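Local coordinates for protein lipolytic enzyme, G-D-S-L family (Bacteroides thetaiotaomicron, PDB 7BR2) that acts as a gut microbial serine esterase of the SGNH (GDSL) family that metabolizes the drug diltiazem, at residues G309-Y314 against D330-I335; W371-F376 against D409-M414; M216-L221 against E293-E298; V85-N90 against K160-Y165. All blocks are in the same frame, centred on the assembly; numbering follows the deposited sequence.

Interaction 1 of 4, residues G309-Y314 against D330-I335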
loop_
_atom_site.group_PDB
_atom_site.type_symbol
_atom_site.label_atom_id
_atom_site.label_comp_id
_atom_site.label_asym_id
_atom_site.label_seq_id
_atom_site.Cartn_x
_atom_site.Cartn_y
_atom_site.Cartn_z
ATOM N N GLY A 309 13.296 35.447 -8.007
ATOM C CA GLY A 309 13.448 36.780 -7.469
ATOM C C GLY A 309 14.865 36.920 -6.983
ATOM O O GLY A 309 15.746 36.223 -7.481
ATOM N N LEU A 310 15.108 37.835 -6.049
ATOM C CA LEU A 310 16.476 38.147 -5.641
ATOM C C LEU A 310 17.294 36.930 -5.257
ATOM O O LEU A 310 16.728 35.870 -4.940
ATOM C CB LEU A 310 16.449 39.132 -4.485
ATOM C CG LEU A 310 16.005 40.549 -4.821
ATOM C CD1 LEU A 310 16.391 41.291 -3.588
ATOM C CD2 LEU A 310 16.656 41.194 -6.082
ATOM N N LYS A 311 18.615 37.065 -5.295
ATOM C CA LYS A 311 19.506 35.927 -5.191
ATOM C C LYS A 311 20.461 36.131 -4.007
ATOM O O LYS A 311 20.418 37.140 -3.296
ATOM C CB LYS A 311 20.267 35.734 -6.512
ATOM C CG LYS A 311 19.376 35.754 -7.776
ATOM C CD LYS A 311 18.913 34.356 -8.222
ATOM C CE LYS A 311 17.812 34.429 -9.277
ATOM N NZ LYS A 311 17.791 33.196 -10.126
ATOM N N GLY A 312 21.319 35.145 -3.802
ATOM C CA GLY A 312 22.078 35.038 -2.578
ATOM C C GLY A 312 21.680 33.764 -1.865
ATOM O O GLY A 312 21.124 32.852 -2.488
ATOM N N GLN A 313 21.956 33.674 -0.567
ATOM C CA GLN A 313 21.556 32.510 0.215
ATOM C C GLN A 313 20.489 32.861 1.239
ATOM O O GLN A 313 20.572 33.891 1.925
ATOM C CB GLN A 313 22.742 31.821 0.883
ATOM C CG GLN A 313 23.435 30.937 -0.127
ATOM C CD GLN A 313 24.576 30.167 0.455
ATOM O OE1 GLN A 313 24.387 29.117 1.064
ATOM N NE2 GLN A 313 25.791 30.685 0.266
ATOM N N TYR A 314 19.481 32.000 1.312
ATOM C CA TYR A 314 18.345 32.208 2.178
ATOM C C TYR A 314 18.143 30.982 3.055
ATOM O O TYR A 314 18.529 29.853 2.713
ATOM C CB TYR A 314 17.062 32.506 1.358
ATOM C CG TYR A 314 17.077 33.832 0.589
ATOM C CD1 TYR A 314 17.805 33.969 -0.584
ATOM C CD2 TYR A 314 16.362 34.941 1.040
ATOM C CE1 TYR A 314 17.827 35.171 -1.288
ATOM C CE2 TYR A 314 16.380 36.152 0.337
ATOM C CZ TYR A 314 17.120 36.254 -0.823
ATOM O OH TYR A 314 17.151 37.437 -1.529
ATOM N N ASP A 330 18.778 27.590 -6.506
ATOM C CA ASP A 330 17.951 26.425 -6.198
ATOM C C ASP A 330 16.491 26.819 -6.005
ATOM O O ASP A 330 15.586 26.163 -6.536
ATOM C CB ASP A 330 18.476 25.729 -4.942
ATOM C CG ASP A 330 19.795 25.027 -5.174
ATOM O OD1 ASP A 330 19.968 24.446 -6.267
ATOM O OD2 ASP A 330 20.660 25.071 -4.269
ATOM N N LEU A 331 16.246 27.902 -5.263
ATOM C CA LEU A 331 14.875 28.343 -5.028
ATOM C C LEU A 331 14.172 28.691 -6.338
ATOM O O LEU A 331 12.990 28.371 -6.523
ATOM C CB LEU A 331 14.876 29.529 -4.065
ATOM C CG LEU A 331 15.378 29.198 -2.657
ATOM C CD1 LEU A 331 15.518 30.432 -1.772
ATOM C CD2 LEU A 331 14.434 28.204 -2.022
ATOM N N ALA A 332 14.885 29.331 -7.269
ATOM C CA ALA A 332 14.297 29.646 -8.566
ATOM C C ALA A 332 14.123 28.387 -9.405
ATOM O O ALA A 332 13.269 28.342 -10.296
ATOM C CB ALA A 332 15.160 30.676 -9.306
ATOM N N LYS A 333 14.923 27.360 -9.131
ATOM C CA LYS A 333 14.729 26.080 -9.795
ATOM C C LYS A 333 13.478 25.390 -9.260
ATOM O O LYS A 333 12.720 24.779 -10.020
ATOM C CB LYS A 333 15.949 25.207 -9.512
ATOM C CG LYS A 333 16.329 24.181 -10.528
ATOM C CD LYS A 333 17.836 24.325 -10.750
ATOM C CE LYS A 333 18.232 24.151 -12.203
ATOM N NZ LYS A 333 17.053 24.288 -13.109
ATOM N N GLY A 334 13.231 25.529 -7.956
ATOM C CA GLY A 334 12.142 24.884 -7.249
ATOM C C GLY A 334 12.692 23.838 -6.292
ATOM O O GLY A 334 13.489 22.991 -6.703
ATOM N N ILE A 335 12.278 23.859 -5.030
ATOM C CA ILE A 335 12.682 22.836 -4.071
ATOM C C ILE A 335 11.448 22.041 -3.651
ATOM O O ILE A 335 10.317 22.547 -3.663
ATOM C CB ILE A 335 13.404 23.427 -2.847
ATOM C CG1 ILE A 335 12.524 24.461 -2.156
ATOM C CG2 ILE A 335 14.739 24.036 -3.255
ATOM C CD1 ILE A 335 13.071 24.884 -0.827
#
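Leu-331 and Ala-332 face Tyr-314 and Lys-311 where the short helix 328-333 leans on a five-stranded antiparallel sheet. This helix follows strand 321-327, the sheet neighbour of strand 313-318. No hydrogen bond crosses between 309-314 and 330-335. The inner half is apolar. Leu-331 extends branch CD1 to the tyrosine stem, with Tyr-314 CB and Leu-331 CD1 4.1 Å apart. The methyl meets the ring obliquely. Leu-447 of strand 443-449 touches both side chains from the sheet, and Trp-326 also packs on Leu-331. The outer half is an exposed lysine chain. Lys-311 leaves beside its own backbone N (chi1 -49°) and kinks at chi2 (-93°), then runs nearly extended, bringing its ammonium end to the helix. There it meets a methyl group and gains no charge partner from 330-335. Gly-334, the first residue after the helix, has positive phi, while its N still bonds to Asp-330 O at 2.8 Å. On the exposed side, Lys-311 NZ lies 3.7 Å from Ala-332 CB.

Interaction 2 of 4, residues W371-F376 against D409-M414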
loop_
_atom_site.group_PDB
_atom_site.type_symbol
_atom_site.label_atom_id
_atom_site.label_comp_id
_atom_site.label_asym_id
_atom_site.label_seq_id
_atom_site.Cartn_x
_atom_site.Cartn_y
_atom_site.Cartn_z
ATOM N N TRP A 371 -7.869 -16.237 10.040
ATOM C CA TRP A 371 -7.212 -17.518 9.795
ATOM C C TRP A 371 -7.784 -18.588 10.715
ATOM O O TRP A 371 -8.065 -19.709 10.280
ATOM C CB TRP A 371 -5.696 -17.463 9.975
ATOM C CG TRP A 371 -5.138 -18.835 9.652
ATOM C CD1 TRP A 371 -4.747 -19.291 8.423
ATOM C CD2 TRP A 371 -5.002 -19.956 10.548
ATOM N NE1 TRP A 371 -4.353 -20.598 8.506
ATOM C CE2 TRP A 371 -4.503 -21.034 9.793
ATOM C CE3 TRP A 371 -5.247 -20.147 11.912
ATOM C CZ2 TRP A 371 -4.244 -22.284 10.356
ATOM C CZ3 TRP A 371 -4.991 -21.394 12.468
ATOM C CH2 TRP A 371 -4.495 -22.442 11.691
ATOM N N CYS A 372 -7.963 -18.271 11.999
ATOM C CA CYS A 372 -8.556 -19.280 12.874
ATOM C C CYS A 372 -9.883 -19.768 12.308
ATOM O O CYS A 372 -10.154 -20.979 12.266
ATOM C CB CYS A 372 -8.730 -18.725 14.293
ATOM S SG CYS A 372 -7.134 -18.542 15.132
ATOM N N GLN A 373 -10.664 -18.847 11.755
ATOM C CA GLN A 373 -12.008 -19.221 11.330
ATOM C C GLN A 373 -11.985 -20.044 10.048
ATOM O O GLN A 373 -12.613 -21.104 9.981
ATOM C CB GLN A 373 -12.890 -17.976 11.166
ATOM C CG GLN A 373 -13.384 -17.401 12.507
ATOM C CD GLN A 373 -14.248 -18.380 13.320
ATOM O OE1 GLN A 373 -14.639 -19.433 12.826
ATOM N NE2 GLN A 373 -14.561 -18.013 14.566
ATOM N N PHE A 374 -11.298 -19.564 9.008
ATOM C CA PHE A 374 -11.361 -20.246 7.717
ATOM C C PHE A 374 -10.241 -21.265 7.508
ATOM O O PHE A 374 -10.433 -22.246 6.776
ATOM C CB PHE A 374 -11.363 -19.210 6.590
ATOM C CG PHE A 374 -12.538 -18.295 6.649
ATOM C CD1 PHE A 374 -13.760 -18.680 6.135
ATOM C CD2 PHE A 374 -12.432 -17.046 7.255
ATOM C CE1 PHE A 374 -14.857 -17.826 6.216
ATOM C CE2 PHE A 374 -13.517 -16.191 7.335
ATOM C CZ PHE A 374 -14.733 -16.583 6.820
ATOM N N GLY A 375 -9.093 -21.082 8.145
ATOM C CA GLY A 375 -8.015 -22.038 8.049
ATOM C C GLY A 375 -8.099 -23.193 9.025
ATOM O O GLY A 375 -7.328 -24.144 8.889
ATOM N N PHE A 376 -9.011 -23.148 10.008
ATOM C CA PHE A 376 -9.194 -24.297 10.894
ATOM C C PHE A 376 -10.667 -24.623 11.158
ATOM O O PHE A 376 -11.102 -25.752 10.910
ATOM C CB PHE A 376 -8.462 -24.096 12.223
ATOM C CG PHE A 376 -8.730 -25.177 13.213
ATOM C CD1 PHE A 376 -8.154 -26.431 13.061
ATOM C CD2 PHE A 376 -9.563 -24.954 14.300
ATOM C CE1 PHE A 376 -8.402 -27.442 13.974
ATOM C CE2 PHE A 376 -9.809 -25.959 15.217
ATOM C CZ PHE A 376 -9.226 -27.209 15.053
ATOM N N ASP A 409 -4.214 -18.202 22.149
ATOM C CA ASP A 409 -4.442 -17.070 23.045
ATOM C C ASP A 409 -5.235 -15.964 22.333
ATOM O O ASP A 409 -6.272 -15.471 22.833
ATOM C CB ASP A 409 -3.090 -16.557 23.555
ATOM C CG ASP A 409 -3.234 -15.438 24.567
ATOM O OD1 ASP A 409 -4.061 -15.588 25.485
ATOM O OD2 ASP A 409 -2.522 -14.416 24.455
ATOM N N LEU A 410 -4.780 -15.601 21.131
ATOM C CA LEU A 410 -5.491 -14.614 20.345
ATOM C C LEU A 410 -6.920 -15.064 20.089
ATOM O O LEU A 410 -7.845 -14.258 20.188
ATOM C CB LEU A 410 -4.753 -14.345 19.028
ATOM C CG LEU A 410 -5.379 -13.282 18.100
ATOM C CD1 LEU A 410 -4.287 -12.438 17.430
ATOM C CD2 LEU A 410 -6.322 -13.890 17.045
ATOM N N TYR A 411 -7.130 -16.347 19.766
ATOM C CA TYR A 411 -8.499 -16.772 19.485
ATOM C C TYR A 411 -9.369 -16.710 20.736
ATOM O O TYR A 411 -10.564 -16.397 20.648
ATOM C CB TYR A 411 -8.550 -18.178 18.883
ATOM C CG TYR A 411 -9.988 -18.599 18.655
ATOM C CD1 TYR A 411 -10.713 -18.092 17.591
ATOM C CD2 TYR A 411 -10.633 -19.470 19.534
ATOM C CE1 TYR A 411 -12.038 -18.450 17.389
ATOM C CE2 TYR A 411 -11.964 -19.842 19.339
ATOM C CZ TYR A 411 -12.659 -19.326 18.269
ATOM O OH TYR A 411 -13.974 -19.682 18.064
ATOM N N SER A 412 -8.798 -17.025 21.905
ATOM C CA SER A 412 -9.564 -16.977 23.147
ATOM C C SER A 412 -10.014 -15.558 23.454
ATOM O O SER A 412 -11.049 -15.358 24.105
ATOM C CB SER A 412 -8.745 -17.577 24.306
ATOM O OG SER A 412 -7.747 -16.702 24.806
ATOM N N LYS A 413 -9.266 -14.563 22.971
ATOM C CA LYS A 413 -9.768 -13.190 23.061
ATOM C C LYS A 413 -10.753 -12.857 21.929
ATOM O O LYS A 413 -11.853 -12.350 22.174
ATOM C CB LYS A 413 -8.598 -12.204 23.039
ATOM C CG LYS A 413 -7.453 -12.581 23.975
ATOM C CD LYS A 413 -6.243 -11.672 23.769
ATOM C CE LYS A 413 -4.949 -12.285 24.318
ATOM N NZ LYS A 413 -3.726 -11.740 23.618
ATOM N N MET A 414 -10.381 -13.118 20.685
ATOM C CA MET A 414 -11.158 -12.593 19.567
ATOM C C MET A 414 -12.435 -13.372 19.292
ATOM O O MET A 414 -13.283 -12.879 18.541
ATOM C CB MET A 414 -10.279 -12.536 18.312
ATOM C CG MET A 414 -9.185 -11.489 18.392
ATOM S SD MET A 414 -9.846 -9.778 18.326
ATOM C CE MET A 414 -10.021 -9.583 16.546
HETATM O O HOH W 1 -15.535 -20.708 15.720
#
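One water oxygen is held by both Gln-373 and Tyr-411. It accepts from Gln-373 NE2 at 3.1 Å and bonds to Tyr-411 OH at 3.0 Å, so it bridges the two helices. The amide is fixed at its other end too, because Gln-373 OE1 accepts from the backbone N of Phe-384. Tyr-369 OH adds a weak bond to NE2, and Tyr-411 OH has a further weak bond with Asn-386 OD1. The glutamine chain bends at chi2 (-61°), which turns the amide to the tyrosine although its stem does not aim there. Gln-373 NE2 then reaches the ring edge, in the ring plane, 3.8 Å from Tyr-411 CE1. The two side chains cross at about a right angle, with amide and ring planes 66° apart. Nearer the helix axes the contact is apolar. Cys-372 CB sits 3.9 Å from Tyr-411 CD1, and Cys-372 SG is 4.0 Å from Tyr-411 CB. The sulfur lies obliquely to the ring, 5.4 Å from SG to the Tyr-411 centroid. Phe-377, Ala-390 and Met-394 also pack on the tyrosine. The result is a buried helix-helix packing of 344-377 with 408-414, marked by a Cys sulfur-aromatic contact and a water bridge between tyrosine and glutamine.

Interaction 3 of 4, residues M216-L221 against E293-E298; sequences MAYLFL and EVPFME
Tyr-218 carries this contact: three consecutive residues, Val-294, Pro-295 and Phe-296, pack against its side chain. The tight part is the buried one. Val-294 covers one face of the tyrosine ring, shifted toward the rim. Its CG2 makes a CH-pi contact, 4.0 Å from the Tyr-218 centroid and 14° off the ring normal. Val-294 CB also packs at 3.9 Å from Tyr-218 CE2. Phe-296 brings its ring edge to Tyr-218 CD1, away from the CD2-CE2 edge where Val-294 packs. Tyr-218 CD1 lies in the plane of the phenylalanine ring, 3.7 Å from Phe-296 CD1. Tyr-218 CG stands opposite the backbone N (chi1 157°), which carries the ring outward from helix 210-223 to meet all three residues from one side. The solvent side is looser. Exposed Pro-295 offers one ring carbon, with Pro-295 CD 3.9 Å from Tyr-218 OH. That hydroxyl has its polar partner further on, in a hydrogen bond with Glu-299 OE1. Pro-295 is the centre of an inverse gamma turn and occupies the N-cap position of helix 296-300, so the chain turns beside the tyrosine hydroxyl. Around the contact, Ile-187 of helix 181-194 touches Val-294, and Tyr-272 stacks edge-to-face on Phe-296. Elsewhere on helix 210-223, Ala-217 packs on helix 35-46 and Phe-220 meets Phe-24 of strand 21-26.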
loop_
_atom_site.group_PDB
_atom_site.type_symbol
_atom_site.label_atom_id
_atom_site.label_comp_id
_atom_site.label_asym_id
_atom_site.label_seq_id
_atom_site.Cartn_x
_atom_site.Cartn_y
_atom_site.Cartn_z
ATOM N N MET A 216 4.644 -1.432 -4.462
ATOM C CA MET A 216 3.345 -1.940 -4.885
ATOM C C MET A 216 2.275 -0.862 -4.757
ATOM O O MET A 216 1.420 -0.705 -5.642
ATOM C CB MET A 216 2.967 -3.169 -4.058
ATOM C CG MET A 216 3.779 -4.391 -4.399
ATOM S SD MET A 216 3.602 -5.743 -3.208
ATOM C CE MET A 216 2.003 -6.405 -3.696
ATOM N N ALA A 217 2.305 -0.116 -3.651
ATOM C CA ALA A 217 1.369 0.985 -3.481
ATOM C C ALA A 217 1.573 2.023 -4.567
ATOM O O ALA A 217 0.603 2.511 -5.160
ATOM C CB ALA A 217 1.531 1.599 -2.092
ATOM N N TYR A 218 2.835 2.359 -4.843
ATOM C CA TYR A 218 3.180 3.305 -5.894
ATOM C C TYR A 218 2.581 2.873 -7.222
ATOM O O TYR A 218 1.928 3.660 -7.912
ATOM C CB TYR A 218 4.710 3.397 -6.000
ATOM C CG TYR A 218 5.196 3.886 -7.342
ATOM C CD1 TYR A 218 5.151 5.236 -7.665
ATOM C CD2 TYR A 218 5.641 2.989 -8.309
ATOM C CE1 TYR A 218 5.571 5.684 -8.893
ATOM C CE2 TYR A 218 6.054 3.424 -9.544
ATOM C CZ TYR A 218 6.023 4.774 -9.835
ATOM O OH TYR A 218 6.437 5.211 -11.076
ATOM N N LEU A 219 2.758 1.600 -7.568
ATOM C CA LEU A 219 2.267 1.106 -8.847
ATOM C C LEU A 219 0.746 1.120 -8.910
ATOM O O LEU A 219 0.169 1.466 -9.949
ATOM C CB LEU A 219 2.804 -0.302 -9.105
ATOM C CG LEU A 219 4.307 -0.344 -9.389
ATOM C CD1 LEU A 219 4.852 -1.768 -9.325
ATOM C CD2 LEU A 219 4.582 0.317 -10.755
ATOM N N PHE A 220 0.073 0.757 -7.809
ATOM C CA PHE A 220 -1.388 0.779 -7.832
ATOM C C PHE A 220 -1.902 2.207 -7.930
ATOM O O PHE A 220 -2.880 2.477 -8.639
ATOM C CB PHE A 220 -1.951 0.076 -6.592
ATOM C CG PHE A 220 -3.435 -0.157 -6.644
ATOM C CD1 PHE A 220 -3.951 -1.347 -7.138
ATOM C CD2 PHE A 220 -4.315 0.812 -6.198
ATOM C CE1 PHE A 220 -5.326 -1.550 -7.194
ATOM C CE2 PHE A 220 -5.684 0.607 -6.237
ATOM C CZ PHE A 220 -6.190 -0.577 -6.738
ATOM N N LEU A 221 -1.230 3.141 -7.265
ATOM C CA LEU A 221 -1.619 4.541 -7.379
ATOM C C LEU A 221 -1.371 5.067 -8.788
ATOM O O LEU A 221 -2.151 5.875 -9.302
ATOM C CB LEU A 221 -0.848 5.376 -6.357
ATOM C CG LEU A 221 -1.222 5.037 -4.916
ATOM C CD1 LEU A 221 -0.255 5.687 -3.951
ATOM C CD2 LEU A 221 -2.663 5.460 -4.649
ATOM N N GLU A 293 14.150 3.329 -5.495
ATOM C CA GLU A 293 13.774 2.205 -6.344
ATOM C C GLU A 293 12.851 2.605 -7.466
ATOM O O GLU A 293 12.864 1.968 -8.516
ATOM C CB GLU A 293 13.087 1.107 -5.512
ATOM C CG GLU A 293 13.944 0.619 -4.362
ATOM C CD GLU A 293 13.186 -0.252 -3.383
ATOM O OE1 GLU A 293 11.933 -0.197 -3.358
ATOM O OE2 GLU A 293 13.851 -1.001 -2.635
ATOM N N VAL A 294 12.033 3.630 -7.258
ATOM C CA VAL A 294 11.132 4.159 -8.277
ATOM C C VAL A 294 11.126 5.671 -8.146
ATOM O O VAL A 294 11.523 6.216 -7.106
ATOM C CB VAL A 294 9.693 3.594 -8.134
ATOM C CG1 VAL A 294 9.660 2.093 -8.396
ATOM C CG2 VAL A 294 9.111 3.896 -6.741
ATOM N N PRO A 295 10.722 6.389 -9.205
ATOM C CA PRO A 295 10.671 7.855 -9.094
ATOM C C PRO A 295 9.491 8.305 -8.242
ATOM O O PRO A 295 8.609 9.016 -8.738
ATOM C CB PRO A 295 10.530 8.328 -10.549
ATOM C CG PRO A 295 10.377 7.109 -11.381
ATOM C CD PRO A 295 10.196 5.924 -10.500
ATOM N N PHE A 296 9.428 7.860 -6.980
ATOM C CA PHE A 296 8.235 8.132 -6.179
ATOM C C PHE A 296 8.141 9.607 -5.810
ATOM O O PHE A 296 7.058 10.200 -5.872
ATOM C CB PHE A 296 8.181 7.276 -4.912
ATOM C CG PHE A 296 6.943 7.536 -4.096
ATOM C CD1 PHE A 296 5.718 7.007 -4.487
ATOM C CD2 PHE A 296 6.979 8.355 -2.984
ATOM C CE1 PHE A 296 4.563 7.269 -3.773
ATOM C CE2 PHE A 296 5.816 8.612 -2.249
ATOM C CZ PHE A 296 4.614 8.072 -2.653
ATOM N N MET A 297 9.255 10.198 -5.374
ATOM C CA MET A 297 9.264 11.613 -5.015
ATOM C C MET A 297 8.862 12.485 -6.195
ATOM O O MET A 297 8.064 13.419 -6.047
ATOM C CB MET A 297 10.648 11.993 -4.504
ATOM C CG MET A 297 11.002 11.286 -3.222
ATOM S SD MET A 297 9.736 11.515 -1.958
ATOM C CE MET A 297 10.108 13.196 -1.451
ATOM N N GLU A 298 9.407 12.195 -7.378
ATOM C CA GLU A 298 9.131 13.026 -8.547
ATOM C C GLU A 298 7.695 12.853 -9.047
ATOM O O GLU A 298 7.052 13.829 -9.462
ATOM C CB GLU A 298 10.129 12.700 -9.664
ATOM C CG GLU A 298 11.587 12.908 -9.283
ATOM C CD GLU A 298 12.213 11.668 -8.666
ATOM O OE1 GLU A 298 11.515 10.955 -7.905
ATOM O OE2 GLU A 298 13.404 11.405 -8.944
#

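Interaction 4 of 4, residues V85-N90 against K160-Y165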
loop_
_atom_site.group_PDB
_atom_site.type_symbol
_atom_site.label_atom_id
_atom_site.label_comp_id
_atom_site.label_asym_id
_atom_site.label_seq_id
_atom_site.Cartn_x
_atom_site.Cartn_y
_atom_site.Cartn_z
ATOM N N VAL A 85 -8.484 -8.388 -6.412
ATOM C CA VAL A 85 -8.284 -9.833 -6.312
ATOM C C VAL A 85 -6.883 -10.171 -6.815
ATOM O O VAL A 85 -6.546 -9.871 -7.965
ATOM C CB VAL A 85 -9.354 -10.612 -7.099
ATOM C CG1 VAL A 85 -9.160 -12.113 -6.963
ATOM C CG2 VAL A 85 -10.766 -10.201 -6.663
ATOM N N THR A 86 -6.053 -10.746 -5.943
ATOM C CA THR A 86 -4.695 -11.160 -6.284
ATOM C C THR A 86 -4.404 -12.526 -5.676
ATOM O O THR A 86 -4.822 -12.816 -4.549
ATOM C CB THR A 86 -3.653 -10.142 -5.807
ATOM O OG1 THR A 86 -2.364 -10.517 -6.315
ATOM C CG2 THR A 86 -3.599 -10.065 -4.273
ATOM N N PHE A 87 -3.715 -13.373 -6.435
ATOM C CA PHE A 87 -3.408 -14.730 -5.997
ATOM C C PHE A 87 -2.368 -15.303 -6.946
ATOM O O PHE A 87 -2.009 -14.685 -7.954
ATOM C CB PHE A 87 -4.654 -15.626 -5.966
ATOM C CG PHE A 87 -5.225 -15.917 -7.324
ATOM C CD1 PHE A 87 -5.876 -14.928 -8.041
ATOM C CD2 PHE A 87 -5.096 -17.176 -7.890
ATOM C CE1 PHE A 87 -6.391 -15.194 -9.296
ATOM C CE2 PHE A 87 -5.610 -17.447 -9.135
ATOM C CZ PHE A 87 -6.260 -16.456 -9.842
ATOM N N GLY A 88 -1.869 -16.492 -6.614
ATOM C CA GLY A 88 -0.966 -17.207 -7.495
ATOM C C GLY A 88 0.363 -17.570 -6.864
ATOM O O GLY A 88 1.003 -18.524 -7.305
ATOM N N MET A 89 0.820 -16.798 -5.880
ATOM C CA MET A 89 2.112 -17.121 -5.278
ATOM C C MET A 89 2.101 -18.516 -4.659
ATOM O O MET A 89 3.074 -19.274 -4.790
ATOM C CB MET A 89 2.507 -16.064 -4.249
ATOM C CG MET A 89 3.874 -16.328 -3.606
ATOM S SD MET A 89 5.299 -16.308 -4.733
ATOM C CE MET A 89 5.458 -14.564 -5.115
ATOM N N ASN A 90 0.999 -18.886 -4.000
ATOM C CA ASN A 90 0.856 -20.223 -3.439
ATOM C C ASN A 90 0.328 -21.210 -4.466
ATOM O O ASN A 90 0.739 -22.370 -4.473
ATOM C CB ASN A 90 -0.058 -20.176 -2.216
ATOM C CG ASN A 90 0.591 -19.477 -1.048
ATOM O OD1 ASN A 90 1.727 -19.799 -0.677
ATOM N ND2 ASN A 90 -0.101 -18.492 -0.483
ATOM N N LYS A 160 2.898 -15.858 -13.942
ATOM C CA LYS A 160 2.520 -14.988 -15.050
ATOM C C LYS A 160 1.402 -15.593 -15.891
ATOM O O LYS A 160 0.557 -14.860 -16.416
ATOM C CB LYS A 160 3.742 -14.675 -15.923
ATOM C CG LYS A 160 4.643 -13.588 -15.348
ATOM C CD LYS A 160 6.045 -13.633 -15.920
ATOM C CE LYS A 160 6.061 -13.264 -17.396
ATOM N NZ LYS A 160 7.462 -13.075 -17.898
ATOM N N ARG A 161 1.387 -16.918 -16.050
ATOM C CA ARG A 161 0.271 -17.560 -16.751
ATOM C C ARG A 161 -1.045 -17.324 -16.020
ATOM O O ARG A 161 -2.077 -17.030 -16.645
ATOM C CB ARG A 161 0.525 -19.059 -16.896
ATOM C CG ARG A 161 1.495 -19.433 -17.983
ATOM C CD ARG A 161 1.572 -20.946 -18.111
ATOM N NE ARG A 161 0.452 -21.490 -18.877
ATOM C CZ ARG A 161 0.153 -22.785 -18.931
ATOM N NH1 ARG A 161 0.890 -23.661 -18.251
ATOM N NH2 ARG A 161 -0.873 -23.206 -19.664
ATOM N N ILE A 162 -1.035 -17.491 -14.694
ATOM C CA ILE A 162 -2.242 -17.210 -13.917
ATOM C C ILE A 162 -2.661 -15.747 -14.098
ATOM O O ILE A 162 -3.847 -15.432 -14.282
ATOM C CB ILE A 162 -2.023 -17.574 -12.431
ATOM C CG1 ILE A 162 -1.706 -19.067 -12.285
ATOM C CG2 ILE A 162 -3.256 -17.219 -11.609
ATOM C CD1 ILE A 162 -1.279 -19.481 -10.899
ATOM N N ILE A 163 -1.690 -14.837 -14.090
ATOM C CA ILE A 163 -2.013 -13.423 -14.242
ATOM C C ILE A 163 -2.603 -13.140 -15.621
ATOM O O ILE A 163 -3.515 -12.320 -15.756
ATOM C CB ILE A 163 -0.770 -12.568 -13.961
ATOM C CG1 ILE A 163 -0.362 -12.752 -12.497
ATOM C CG2 ILE A 163 -1.057 -11.111 -14.277
ATOM C CD1 ILE A 163 0.867 -12.012 -12.079
ATOM N N GLU A 164 -2.123 -13.828 -16.660
ATOM C CA GLU A 164 -2.718 -13.662 -17.987
ATOM C C GLU A 164 -4.143 -14.189 -18.026
ATOM O O GLU A 164 -5.015 -13.595 -18.678
ATOM C CB GLU A 164 -1.856 -14.340 -19.057
ATOM C CG GLU A 164 -0.968 -13.390 -19.866
ATOM C CD GLU A 164 -1.723 -12.142 -20.373
ATOM O OE1 GLU A 164 -2.645 -12.296 -21.214
ATOM O OE2 GLU A 164 -1.383 -11.010 -19.959
ATOM N N TYR A 165 -4.405 -15.303 -17.339
ATOM C CA TYR A 165 -5.788 -15.755 -17.243
ATOM C C TYR A 165 -6.658 -14.705 -16.548
ATOM O O TYR A 165 -7.798 -14.449 -16.968
ATOM C CB TYR A 165 -5.874 -17.088 -16.514
ATOM C CG TYR A 165 -7.215 -17.739 -16.720
ATOM C CD1 TYR A 165 -8.320 -17.357 -15.962
ATOM C CD2 TYR A 165 -7.391 -18.708 -17.688
ATOM C CE1 TYR A 165 -9.559 -17.929 -16.158
ATOM C CE2 TYR A 165 -8.631 -19.300 -17.890
ATOM C CZ TYR A 165 -9.710 -18.902 -17.121
ATOM O OH TYR A 165 -10.939 -19.482 -17.317
#
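Phe-87 tucks its ring between its backbone N and carbonyl carbon (chi1 68°), while Ile-162 has CG1 anti to the carbonyl carbon (chi1 -61°), which leaves CG2 opposite the backbone N. These torsions bring ring and methyl together. The contact belongs to the alpha/beta/alpha SGNH-hydrolase fold. It joins the loop after strand 82-85 of the parallel sheet to helix 155-173. Ile-162 CG2 comes in obliquely at the outer end of the ring, 3.4 Å from Phe-87 CE2 and 3.6 Å from Phe-87 CZ. The packing is close and wholly apolar. Phe-117 lies nearly parallel to the Phe-87 ring, and Ser-113 of helix 102-125 touches both Phe-87 and Ile-162. The residues from Gly-88 onward fit the Gly-X-Asn-Asp block of this family, in which the Asn, here Asn-90, probably contributes to the oxyanion hole. Gly-88 has positive phi (124°) and presents bare backbone to the helix. The other isoleucine branch lies against it, with Ile-162 CD1 4.1 Å from Gly-88 CA.

From the N terminus the four contacts come in series; none nests in or crosses another. Interaction 4 closes the loop from 85-90 to 160-165, tying the parallel sheet to a flanking helix. Interaction 3 closes the next, bringing 293-298 back to helix 210-223 after strands 232-237, 242-247, 249-257 and 260-267. Interaction 1 closes a short loop in the beta-rich part, whose strands also include the C-terminal 443-449. Interaction 2 joins the end of long helix 344-377 to helix 408-414. Interactions 3 and 4 are neighbours, their nearest atoms about 7 Å apart. Interactions 1 and 2 lie on opposite sides of the chain's centre, their own centres 59 Å apart.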